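Octenoyl-coa reductase/carboxylase (Streptomyces sp., PDB 4A10) probably catalyses the NADPH-dependent reductive carboxylation of 2-octenoyl-CoA and works as a homotetramer. Local coordinates at residues D45-L50 against A393-R398; G114-G119 against V139-V144; P186-L191 against L374-A379; R305-V310 against V323-R328; G329-T334 against L354-G359. All coordinates share one frame; numbering follows the deposited sequence.

Interaction 1 of 5, residues D45-L50 against A393-R398; sequences DVRKSL and AAEACR
Arg-398 reaches from helix 393-401 across the short helical turn of residues 45-50, and its side chain can be followed atom by atom. Its CG stands anti to the backbone N (chi1 -176°), and the bend at chi2 lays the chain across Arg-47 and Asp-45. CB lies against CD of Arg-47, and CG sits 3.5 Å from NE of Arg-47, over one face of that guanidinium. CD then meets OD1 of Asp-45 at 3.4 Å. The guanidinium stacks on the carboxylate of Asp-45, the planes 23° apart, so the salt bridge between NE of Arg-398 and OD1 of Asp-45 rests on charge alone. At the tip, NH1 bonds to Gln-401 and NH2 pairs with Asp-43.

Arg-47 instead grips Asp-45 side-on, NE to OD1 at 2.8 Å and NH2 to OD2 at 2.6 Å. OD1 also caps the turn by accepting from N of Arg-47. NH2 of Arg-47 lies 3.3 Å from NE of Arg-398, a like-charged approach that the shared carboxylate probably offsets, and OE1 of Glu-395 makes a long salt bridge with NH1 of Arg-47. Beneath the charges, CG1 of Val-46 meets SG of Cys-397, while CD1 of Leu-50 rests 3.9 Å from CB of Ala-394. The arrangement is a helix N-cap built into a four-residue salt-bridge network, laid over an apolar helix-to-helix seam in this medium-chain enoyl reductase.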
# COMPACT_ATOMS: atom_id res chain seq x y z
N ASP B 45 18.06 36.76 19.30
CA ASP B 45 19.07 35.97 20.02
C ASP B 45 18.38 35.14 21.11
O ASP B 45 17.80 35.67 22.06
CB ASP B 45 20.16 36.89 20.59
CG ASP B 45 21.33 36.12 21.25
OD1 ASP B 45 21.25 34.90 21.52
OD2 ASP B 45 22.36 36.79 21.51
N VAL B 46 18.45 33.83 20.93
CA VAL B 46 17.79 32.85 21.77
C VAL B 46 18.21 32.91 23.25
O VAL B 46 17.41 32.59 24.15
CB VAL B 46 18.00 31.46 21.12
CG1 VAL B 46 18.62 30.46 22.06
CG2 VAL B 46 16.71 30.97 20.50
N ARG B 47 19.43 33.36 23.49
CA ARG B 47 19.97 33.56 24.84
C ARG B 47 19.31 34.73 25.60
O ARG B 47 19.43 34.82 26.82
CB ARG B 47 21.50 33.77 24.77
CG ARG B 47 22.25 32.61 24.10
CD ARG B 47 23.67 32.99 23.65
NE ARG B 47 23.67 34.07 22.66
CZ ARG B 47 24.75 34.55 22.06
NH1 ARG B 47 25.95 34.03 22.31
NH2 ARG B 47 24.64 35.54 21.19
N LYS B 48 18.60 35.60 24.89
CA LYS B 48 17.92 36.71 25.56
C LYS B 48 16.63 36.30 26.26
O LYS B 48 16.30 36.86 27.31
CB LYS B 48 17.61 37.86 24.58
CG LYS B 48 18.85 38.42 23.90
CD LYS B 48 18.58 39.82 23.32
CE LYS B 48 19.86 40.43 22.80
NZ LYS B 48 20.99 40.15 23.74
N SER B 49 15.92 35.34 25.65
CA SER B 49 14.62 34.89 26.13
C SER B 49 14.68 33.69 27.08
O SER B 49 13.80 33.52 27.95
CB SER B 49 13.69 34.57 24.94
OG SER B 49 14.23 33.58 24.07
N LEU B 50 15.71 32.86 26.93
CA LEU B 50 15.86 31.64 27.73
C LEU B 50 16.20 31.92 29.19
O LEU B 50 17.06 32.75 29.50
CB LEU B 50 16.90 30.70 27.10
CG LEU B 50 16.43 29.92 25.86
CD1 LEU B 50 17.57 29.17 25.23
CD2 LEU B 50 15.25 28.97 26.18
N ALA B 393 22.79 25.50 28.63
CA ALA B 393 21.81 25.07 27.62
C ALA B 393 21.37 26.20 26.68
O ALA B 393 21.09 25.96 25.50
CB ALA B 393 20.61 24.37 28.26
N ALA B 394 21.36 27.43 27.17
CA ALA B 394 21.08 28.57 26.31
C ALA B 394 22.11 28.72 25.17
O ALA B 394 21.75 29.02 24.03
CB ALA B 394 20.96 29.85 27.12
N GLU B 395 23.38 28.51 25.47
CA GLU B 395 24.44 28.63 24.45
C GLU B 395 24.39 27.45 23.46
O GLU B 395 24.70 27.61 22.29
CB GLU B 395 25.82 28.82 25.10
CG GLU B 395 27.04 28.44 24.22
CD GLU B 395 27.44 29.50 23.19
OE1 GLU B 395 26.88 30.63 23.20
OE2 GLU B 395 28.32 29.20 22.35
N ALA B 396 23.99 26.28 23.93
CA ALA B 396 23.79 25.15 23.01
C ALA B 396 22.66 25.45 22.02
O ALA B 396 22.76 25.14 20.84
CB ALA B 396 23.50 23.86 23.79
N CYS B 397 21.58 26.06 22.51
CA CYS B 397 20.50 26.55 21.65
C CYS B 397 20.96 27.57 20.60
O CYS B 397 20.53 27.52 19.45
CB CYS B 397 19.40 27.16 22.50
SG CYS B 397 17.83 27.20 21.66
N ARG B 398 21.82 28.50 21.00
CA ARG B 398 22.37 29.52 20.09
C ARG B 398 23.24 28.92 18.99
O ARG B 398 23.12 29.30 17.83
CB ARG B 398 23.19 30.56 20.88
CG ARG B 398 23.73 31.71 20.05
CD ARG B 398 22.62 32.59 19.50
NE ARG B 398 23.16 33.76 18.80
CZ ARG B 398 22.46 34.56 18.00
NH1 ARG B 398 21.18 34.32 17.77
NH2 ARG B 398 23.05 35.59 17.41

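Interaction 2 of 5, residues G114-G119 against V139-V144; sequences GSDCSG and VHPAHV
Cys-117 and Val-139 form an antiparallel hydrogen-bonded pair, in which N of Val-139 donates to O of Cys-117 at 2.9 Å with an N-H...O angle of 157°, with loop leading into Cys-117 (114-116) and out of Val-139 (140-141). Both side chains of the pair lie on the same face of the sheet. SG of Cys-117 comes alongside the valine and touches CG2 of Val-139 at 3.6 Å. With CG1 anti to the backbone N (chi1 179°), CG2 is the branch left to face the sulfur.

The pair joins strands 117-124 and 136-139 in the mixed sheet of the GroES-like domain, the part of medium-chain dehydrogenases and reductases that packs against the nucleotide-binding domain. Past the last pair, the ring of Pro-141 turns its CB, CG and CD to the carbonyl of Ser-115, with CB 3.4 Å from O of Ser-115. Asp-116 starts out away from the facing segment, yet its OD1 ends 3.5 Å from O of Val-139. This carboxylate oxygen is satisfied elsewhere, accepting from N of Leu-201 in helix 200-210. The same helix covers Pro-141, whose side chain is about 6 Å from that of Thr-205, a residue that binds NADP(+).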
# COMPACT_ATOMS: atom_id res chain seq x y z
N GLY B 114 12.02 21.28 25.55
CA GLY B 114 12.79 20.06 25.45
C GLY B 114 11.89 18.93 24.98
O GLY B 114 10.91 18.59 25.63
N SER B 115 12.24 18.37 23.83
CA SER B 115 11.36 17.43 23.14
C SER B 115 11.91 16.00 23.05
O SER B 115 11.25 15.12 22.48
CB SER B 115 11.04 17.99 21.76
OG SER B 115 10.26 19.19 21.88
N ASP B 116 13.08 15.79 23.66
CA ASP B 116 13.83 14.54 23.71
C ASP B 116 14.43 14.35 25.08
O ASP B 116 14.64 15.32 25.80
CB ASP B 116 15.06 14.64 22.80
CG ASP B 116 14.94 13.80 21.59
OD1 ASP B 116 14.22 12.78 21.66
OD2 ASP B 116 15.56 14.15 20.57
N CYS B 117 14.74 13.12 25.45
CA CYS B 117 15.56 12.90 26.63
C CYS B 117 15.78 11.44 26.97
O CYS B 117 15.10 10.55 26.46
CB CYS B 117 14.99 13.67 27.84
SG CYS B 117 13.86 12.72 28.86
N SER B 118 16.75 11.21 27.85
CA SER B 118 16.96 9.91 28.43
C SER B 118 17.01 10.10 29.92
O SER B 118 17.42 11.16 30.40
CB SER B 118 18.25 9.26 27.90
OG SER B 118 19.40 9.98 28.26
N GLY B 119 16.58 9.10 30.67
CA GLY B 119 16.54 9.23 32.10
C GLY B 119 16.05 8.00 32.83
O GLY B 119 16.03 6.90 32.29
N VAL B 139 12.70 9.04 25.96
CA VAL B 139 11.42 9.67 25.78
C VAL B 139 11.43 10.25 24.40
O VAL B 139 12.34 10.99 24.05
CB VAL B 139 11.14 10.82 26.77
CG1 VAL B 139 9.78 11.43 26.47
CG2 VAL B 139 11.20 10.33 28.22
N HIS B 140 10.40 9.90 23.62
CA HIS B 140 10.19 10.49 22.32
C HIS B 140 9.02 11.52 22.33
O HIS B 140 8.19 11.53 23.24
CB HIS B 140 10.03 9.39 21.25
CG HIS B 140 8.73 8.66 21.33
ND1 HIS B 140 7.54 9.21 20.92
CD2 HIS B 140 8.44 7.41 21.76
CE1 HIS B 140 6.56 8.34 21.10
NE2 HIS B 140 7.08 7.23 21.59
N PRO B 141 8.96 12.41 21.32
CA PRO B 141 8.03 13.57 21.42
C PRO B 141 6.53 13.38 21.18
O PRO B 141 5.78 14.31 21.46
CB PRO B 141 8.58 14.57 20.40
CG PRO B 141 9.57 13.82 19.58
CD PRO B 141 10.06 12.67 20.37
N ALA B 142 6.08 12.23 20.68
CA ALA B 142 4.66 12.08 20.33
C ALA B 142 3.73 11.93 21.55
O ALA B 142 3.58 10.85 22.11
CB ALA B 142 4.46 10.94 19.32
N HIS B 143 3.14 13.06 21.94
CA HIS B 143 2.24 13.19 23.08
C HIS B 143 0.83 13.14 22.51
O HIS B 143 0.35 14.12 21.93
CB HIS B 143 2.53 14.55 23.73
CG HIS B 143 1.82 14.78 25.04
ND1 HIS B 143 0.47 15.02 25.13
CD2 HIS B 143 2.31 14.89 26.30
CE1 HIS B 143 0.14 15.23 26.40
NE2 HIS B 143 1.24 15.16 27.12
N VAL B 144 0.17 11.99 22.66
CA VAL B 144 -1.04 11.71 21.91
C VAL B 144 -2.14 11.24 22.84
O VAL B 144 -1.87 10.84 23.98
CB VAL B 144 -0.82 10.65 20.75
CG1 VAL B 144 0.40 10.99 19.87
CG2 VAL B 144 -0.72 9.21 21.28

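Interaction 3 of 5, residues P186-L191 against L374-A379; sequences PKPAHL and LFESGA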
# COMPACT_ATOMS: atom_id res chain seq x y z
N PRO B 186 12.55 1.64 26.39
CA PRO B 186 13.78 1.22 27.09
C PRO B 186 15.01 1.86 26.49
O PRO B 186 15.17 1.85 25.25
CB PRO B 186 13.86 -0.30 26.88
CG PRO B 186 12.64 -0.71 26.13
CD PRO B 186 11.77 0.49 25.86
N LYS B 187 15.86 2.44 27.35
CA LYS B 187 17.18 2.94 26.92
C LYS B 187 18.03 1.78 26.33
O LYS B 187 18.12 0.72 26.96
CB LYS B 187 17.92 3.59 28.11
CG LYS B 187 19.18 4.39 27.72
CD LYS B 187 20.01 4.80 28.93
CE LYS B 187 21.52 4.73 28.66
NZ LYS B 187 22.04 3.31 28.68
N PRO B 188 18.62 1.97 25.13
CA PRO B 188 19.69 1.08 24.62
C PRO B 188 20.83 0.96 25.62
O PRO B 188 21.54 1.95 25.86
CB PRO B 188 20.22 1.85 23.41
CG PRO B 188 19.09 2.63 22.95
CD PRO B 188 18.28 3.01 24.15
N ALA B 189 21.00 -0.21 26.21
CA ALA B 189 21.93 -0.38 27.34
C ALA B 189 23.39 0.08 27.10
O ALA B 189 24.03 0.60 28.02
CB ALA B 189 21.89 -1.82 27.87
N HIS B 190 23.89 -0.08 25.87
CA HIS B 190 25.29 0.21 25.56
C HIS B 190 25.64 1.70 25.39
O HIS B 190 26.83 2.05 25.33
CB HIS B 190 25.75 -0.57 24.32
CG HIS B 190 25.10 -0.12 23.04
ND1 HIS B 190 23.77 -0.34 22.77
CD2 HIS B 190 25.61 0.52 21.96
CE1 HIS B 190 23.48 0.15 21.58
NE2 HIS B 190 24.58 0.68 21.07
N LEU B 191 24.62 2.57 25.32
CA LEU B 191 24.85 4.00 25.18
C LEU B 191 24.97 4.74 26.51
O LEU B 191 24.43 4.29 27.52
CB LEU B 191 23.75 4.65 24.33
CG LEU B 191 23.58 4.07 22.92
CD1 LEU B 191 22.39 4.69 22.23
CD2 LEU B 191 24.86 4.23 22.09
N LEU B 374 16.78 -0.60 16.00
CA LEU B 374 17.96 -0.35 15.17
C LEU B 374 19.17 0.22 15.95
O LEU B 374 20.32 -0.00 15.57
CB LEU B 374 17.58 0.54 13.99
CG LEU B 374 16.74 -0.14 12.90
CD1 LEU B 374 16.02 0.91 12.05
CD2 LEU B 374 17.54 -1.09 12.02
N PHE B 375 18.91 0.99 17.01
CA PHE B 375 20.00 1.46 17.89
C PHE B 375 20.45 0.35 18.85
O PHE B 375 21.64 0.25 19.17
CB PHE B 375 19.58 2.68 18.69
CG PHE B 375 19.51 3.95 17.88
CD1 PHE B 375 20.64 4.76 17.73
CD2 PHE B 375 18.33 4.32 17.27
CE1 PHE B 375 20.58 5.94 16.99
CE2 PHE B 375 18.25 5.49 16.50
CZ PHE B 375 19.38 6.31 16.37
N GLU B 376 19.50 -0.48 19.31
CA GLU B 376 19.81 -1.56 20.26
C GLU B 376 20.78 -2.57 19.64
O GLU B 376 21.60 -3.14 20.36
CB GLU B 376 18.53 -2.25 20.79
CG GLU B 376 17.61 -1.30 21.61
CD GLU B 376 16.22 -1.90 21.98
OE1 GLU B 376 15.66 -2.73 21.22
OE2 GLU B 376 15.70 -1.52 23.05
N SER B 377 20.69 -2.76 18.32
CA SER B 377 21.59 -3.65 17.57
C SER B 377 22.91 -3.01 17.09
O SER B 377 23.78 -3.72 16.61
CB SER B 377 20.85 -4.25 16.36
OG SER B 377 20.66 -3.27 15.34
N GLY B 378 23.04 -1.69 17.21
CA GLY B 378 24.18 -0.95 16.64
C GLY B 378 24.19 -0.81 15.12
O GLY B 378 25.17 -0.37 14.53
N ALA B 379 23.08 -1.16 14.46
CA ALA B 379 22.99 -0.98 13.01
C ALA B 379 23.01 0.52 12.67
O ALA B 379 23.47 0.92 11.61
CB ALA B 379 21.75 -1.65 12.46
O HOH W 1 21.74 -2.06 23.29
O HOH W 2 23.66 2.11 18.60
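His-190 points the edge of its imidazole at the last turn of helix 365-376, bringing CE1 to 3.0 Å from O of Phe-375, close to the ring plane. The histidine belongs to a type I beta turn, Pro-188 to Leu-191, in the loop between strand 184-186 and helix 193-197; beyond the helix end it faces, Gly-378 is the first residue to leave helical geometry, with positive phi.

Two waters complete the link, one at each ring nitrogen. One lies 2.7 Å from ND1 of His-190 and donates to O of Glu-376. The other lies 3.0 Å from NE2 of His-190, in the ring plane, and donates to O of Phe-375. Carbonyls at the close of the helix are thus met by the ring partly through CE1 and partly through water, a setting likely to hold its rotation. The ring is brought there by a CG lying between the backbone N and the carbonyl carbon (chi1 68°), and one of its faces is covered by CG of Leu-191.

Apolar packing is sparser. CG of Pro-188 approaches CB of Phe-375 at 4.3 Å, while the phenyl ring itself leads off toward Ser-199 and Val-380. Glu-376 stretches its chain beside the two prolines, its CG near the ring of Pro-188.

Lys-187 ties the turn together: its NZ bonds to O of Leu-191 at 2.8 Å, to O of Gly-421 and to O of Pro-188, an oxygen that N of Leu-191 reaches from the opposite face of the carbonyl plane.

Interaction 4 of 5, residues R305-V310 against V323-R328; sequences REPDIV and VIVARR
Arg-327 is bonded to Pro-307 through its backbone and to Asp-308 through its side chain. N of Arg-327 donates to O of Pro-307 at 2.9 Å, almost straight at 172°. Its side chain, bent at chi2 and chi3, brings NE to OD1 of Asp-308 at 3.1 Å. The oxygen uses its anti lone pair and lies in the guanidinium plane, while the carboxylate itself stands nearly upright to that plane, 83° away. The syn lone pair of OD2 of Asp-308 receives NH2 of Arg-305, and OD2 also accepts from N of Ile-223, so the carboxylate bridges two arginines and the neighbouring strand. NH1 of Arg-327 turns back to O of Arg-328 at 2.8 Å. A leucine in place of Arg-327 would probably leave OD1 of Asp-308 without its cationic mate and O of Arg-328 without this donor.

Through water, OE1 of Glu-306 is joined to N of Arg-328: the water donates to the glutamate and accepts from the amide.

Apolar contacts make up the rest. CG of Pro-307 meets CG2 of Val-325 at 4.0 Å, and CG2 of Val-310 lies 4.0 Å from CB of Ala-326. Leu-225 and Leu-295 add to the packing around Val-325.

These residues belong to the beta-alpha-beta unit of strand 309-311, helix 318-325 and strand 331-334, where the helix gives way to the loop before the second strand. The chemistry implies a turn fixed at two levels, by a backbone bond and by a salt-bridge network, with the valines, Ala-326 and the proline packing between the helix end and the sheet.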
# COMPACT_ATOMS: atom_id res chain seq x y z
N ARG B 305 21.54 7.28 -11.87
CA ARG B 305 20.16 7.63 -12.26
C ARG B 305 19.71 8.86 -11.46
O ARG B 305 20.40 9.27 -10.52
CB ARG B 305 19.17 6.48 -11.95
CG ARG B 305 19.60 5.06 -12.35
CD ARG B 305 18.49 4.03 -12.11
NE ARG B 305 18.02 3.96 -10.72
CZ ARG B 305 18.47 3.09 -9.81
NH1 ARG B 305 19.41 2.20 -10.14
NH2 ARG B 305 17.97 3.11 -8.56
N GLU B 306 18.56 9.42 -11.83
CA GLU B 306 17.89 10.48 -11.06
C GLU B 306 17.45 9.93 -9.71
O GLU B 306 17.29 8.72 -9.56
CB GLU B 306 16.63 10.97 -11.81
CG GLU B 306 16.86 11.69 -13.13
CD GLU B 306 15.53 12.00 -13.85
OE1 GLU B 306 14.73 11.05 -14.10
OE2 GLU B 306 15.29 13.19 -14.15
N PRO B 307 17.22 10.79 -8.71
CA PRO B 307 16.88 10.13 -7.44
C PRO B 307 15.46 9.58 -7.38
O PRO B 307 14.52 10.16 -7.93
CB PRO B 307 17.11 11.23 -6.39
CG PRO B 307 16.95 12.50 -7.13
CD PRO B 307 17.41 12.24 -8.54
N ASP B 308 15.31 8.45 -6.68
CA ASP B 308 14.03 7.78 -6.47
C ASP B 308 13.21 8.49 -5.39
O ASP B 308 11.98 8.51 -5.45
CB ASP B 308 14.28 6.33 -6.06
CG ASP B 308 15.01 5.54 -7.15
OD1 ASP B 308 14.47 5.45 -8.28
OD2 ASP B 308 16.13 5.05 -6.89
N ILE B 309 13.92 9.06 -4.42
CA ILE B 309 13.34 9.76 -3.28
C ILE B 309 14.24 10.96 -3.02
O ILE B 309 15.46 10.83 -3.03
CB ILE B 309 13.34 8.88 -1.99
CG1 ILE B 309 12.39 7.67 -2.14
CG2 ILE B 309 12.95 9.73 -0.74
CD1 ILE B 309 12.73 6.51 -1.13
N VAL B 310 13.65 12.13 -2.81
CA VAL B 310 14.40 13.30 -2.36
C VAL B 310 13.97 13.63 -0.94
O VAL B 310 12.79 13.71 -0.66
CB VAL B 310 14.17 14.54 -3.25
CG1 VAL B 310 15.02 15.73 -2.75
CG2 VAL B 310 14.48 14.23 -4.73
N VAL B 323 11.36 18.70 -6.30
CA VAL B 323 10.29 18.37 -7.23
C VAL B 323 10.83 18.25 -8.66
O VAL B 323 10.50 17.30 -9.35
CB VAL B 323 9.12 19.40 -7.14
CG1 VAL B 323 8.01 19.08 -8.14
CG2 VAL B 323 8.54 19.44 -5.73
N ILE B 324 11.69 19.18 -9.07
CA ILE B 324 12.32 19.12 -10.39
C ILE B 324 13.09 17.81 -10.56
O ILE B 324 12.80 17.04 -11.48
CB ILE B 324 13.31 20.31 -10.65
CG1 ILE B 324 12.67 21.67 -10.33
CG2 ILE B 324 13.93 20.26 -12.08
CD1 ILE B 324 11.68 22.17 -11.34
N VAL B 325 14.04 17.54 -9.66
CA VAL B 325 15.02 16.47 -9.89
C VAL B 325 14.58 15.02 -9.59
O VAL B 325 15.23 14.07 -10.05
CB VAL B 325 16.41 16.75 -9.21
CG1 VAL B 325 16.83 18.23 -9.41
CG2 VAL B 325 16.38 16.37 -7.73
N ALA B 326 13.50 14.85 -8.81
CA ALA B 326 13.01 13.51 -8.52
C ALA B 326 12.64 12.82 -9.83
O ALA B 326 12.12 13.45 -10.74
CB ALA B 326 11.80 13.55 -7.57
N ARG B 327 12.95 11.53 -9.93
CA ARG B 327 12.60 10.74 -11.11
C ARG B 327 11.08 10.71 -11.36
O ARG B 327 10.29 10.97 -10.45
CB ARG B 327 13.27 9.35 -11.01
CG ARG B 327 12.44 8.06 -11.03
CD ARG B 327 11.80 7.79 -9.68
NE ARG B 327 11.73 6.39 -9.24
CZ ARG B 327 10.65 5.61 -9.33
NH1 ARG B 327 9.55 6.03 -9.92
NH2 ARG B 327 10.69 4.37 -8.85
N ARG B 328 10.68 10.44 -12.60
CA ARG B 328 9.27 10.23 -12.94
C ARG B 328 8.69 9.13 -12.03
O ARG B 328 9.27 8.05 -11.91
CB ARG B 328 9.16 9.82 -14.41
CG ARG B 328 7.76 9.58 -14.93
CD ARG B 328 7.88 8.98 -16.33
NE ARG B 328 7.13 9.75 -17.31
CZ ARG B 328 7.64 10.78 -18.00
NH1 ARG B 328 8.91 11.15 -17.81
NH2 ARG B 328 6.89 11.42 -18.88
O HOH W 3 12.35 9.73 -14.64

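Interaction 5 of 5, residues G329-T334 against L354-G359; sequences GGTVVT and LKKIVG
Val-332 and Val-358 lie at the middle of two parallel strands, 331-334 and 356-359, neighbours at one margin of the six-stranded Rossmann sheet of the nucleotide-binding domain. The tight part is the backbone. N of Val-332 donates to O of Lys-356 at 2.7 Å, N of Val-358 to O of Val-332 at 2.6 Å, and N of Thr-334 to O of Val-358 at 2.9 Å, while N of Lys-356 bonds to O of Gly-330. On the face of Thr-331, Val-333 and Val-358, the two valines lie side by side, with CG2 of Val-333 3.8 Å from CB of Val-358. Thr-331 fits beside them because its CG2 stands anti to the backbone N, meeting CG2 of Val-358 at 3.9 Å. A glycine at Thr-331 would probably open a gap beside this valine methyl and remove OG1 from beside CB of Lys-356.

The looser part is the partly exposed end of this face, at Thr-331 and Lys-356, where the lysine chain passes OG1 of Thr-331 and then leads away. Strand 356-359 is outermost within the chain, yet it pairs antiparallel with a strand of a neighbouring subunit, continuing the sheet. Where helix 348-351 closes in a Schellman motif, CA of Gly-329 makes a C-H...O contact of 3.1 Å to O of Leu-354.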
# COMPACT_ATOMS: atom_id res chain seq x y z
N GLY B 329 7.58 9.43 -11.37
CA GLY B 329 7.04 8.55 -10.34
C GLY B 329 7.82 8.59 -9.04
O GLY B 329 7.66 7.73 -8.19
N GLY B 330 8.67 9.60 -8.86
CA GLY B 330 9.50 9.70 -7.65
C GLY B 330 8.73 10.30 -6.50
O GLY B 330 7.59 10.71 -6.68
N THR B 331 9.34 10.36 -5.31
CA THR B 331 8.69 10.92 -4.12
C THR B 331 9.57 11.95 -3.43
O THR B 331 10.75 11.70 -3.23
CB THR B 331 8.34 9.79 -3.09
OG1 THR B 331 7.36 8.91 -3.65
CG2 THR B 331 7.76 10.36 -1.80
N VAL B 332 9.00 13.09 -3.08
CA VAL B 332 9.68 14.08 -2.25
C VAL B 332 9.06 14.06 -0.87
O VAL B 332 7.87 14.24 -0.73
CB VAL B 332 9.52 15.51 -2.78
CG1 VAL B 332 10.25 16.51 -1.83
CG2 VAL B 332 10.03 15.62 -4.21
N VAL B 333 9.88 13.84 0.15
CA VAL B 333 9.38 13.85 1.52
C VAL B 333 9.98 15.07 2.23
O VAL B 333 11.17 15.35 2.11
CB VAL B 333 9.65 12.51 2.25
CG1 VAL B 333 9.12 12.54 3.69
CG2 VAL B 333 8.93 11.39 1.54
N THR B 334 9.13 15.82 2.91
CA THR B 334 9.48 17.16 3.37
C THR B 334 8.90 17.53 4.73
O THR B 334 7.99 16.86 5.21
CB THR B 334 9.07 18.24 2.33
OG1 THR B 334 9.51 19.52 2.80
CG2 THR B 334 7.55 18.27 2.14
N LEU B 354 4.08 12.66 -12.87
CA LEU B 354 3.40 11.84 -11.88
C LEU B 354 4.27 11.65 -10.62
O LEU B 354 4.71 10.55 -10.35
CB LEU B 354 3.05 10.47 -12.47
CG LEU B 354 2.22 10.40 -13.75
CD1 LEU B 354 3.12 10.13 -14.97
CD2 LEU B 354 1.15 9.33 -13.61
N LYS B 355 4.55 12.72 -9.89
CA LYS B 355 5.42 12.60 -8.73
C LYS B 355 4.57 12.71 -7.47
O LYS B 355 3.40 13.09 -7.55
CB LYS B 355 6.54 13.64 -8.77
CG LYS B 355 7.42 13.54 -10.01
CD LYS B 355 8.70 14.33 -9.88
CE LYS B 355 9.17 14.81 -11.24
NZ LYS B 355 10.44 15.60 -11.17
N LYS B 356 5.15 12.34 -6.33
CA LYS B 356 4.45 12.43 -5.04
C LYS B 356 5.24 13.25 -4.04
O LYS B 356 6.48 13.19 -4.02
CB LYS B 356 4.17 11.03 -4.45
CG LYS B 356 3.33 10.11 -5.34
CD LYS B 356 3.67 8.64 -5.05
CE LYS B 356 3.16 7.70 -6.15
NZ LYS B 356 1.67 7.65 -6.25
N ILE B 357 4.52 14.00 -3.21
CA ILE B 357 5.11 14.81 -2.14
C ILE B 357 4.53 14.35 -0.81
O ILE B 357 3.33 14.42 -0.60
CB ILE B 357 4.81 16.32 -2.31
CG1 ILE B 357 5.44 16.86 -3.59
CG2 ILE B 357 5.34 17.11 -1.11
CD1 ILE B 357 4.75 18.07 -4.14
N VAL B 358 5.38 13.90 0.10
CA VAL B 358 4.87 13.45 1.38
C VAL B 358 5.34 14.41 2.48
O VAL B 358 6.53 14.56 2.75
CB VAL B 358 5.18 11.96 1.65
CG1 VAL B 358 4.54 11.52 2.95
CG2 VAL B 358 4.65 11.07 0.49
N GLY B 359 4.36 15.10 3.08
CA GLY B 359 4.64 16.03 4.17
C GLY B 359 4.64 15.22 5.44
O GLY B 359 3.67 14.52 5.73

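Overall arrangement
All five contacts lie within the enoyl reductase part of the chain. Interactions 2 to 5 fall inside the long loop closed by interaction 1; interaction 2 comes before interaction 3, which in turn encloses interactions 4 and 5. Interactions 4 and 5 have centres about 9 Å apart and touch, with Lys-355 NZ probably bonded to O of Val-323 and of Ala-326; they share the parallel nucleotide-binding sheet through neighbouring strands 309-311 and 331-334. Interaction 2 belongs to the mixed sheet, its centre about 17 Å from that of interaction 3, which joins the loop after strand 184-186 to helix 365-376. Interactions 1 and 4, with centres about 38 Å apart, mark how contacts spread across both domains of a cofactor-binding reductase.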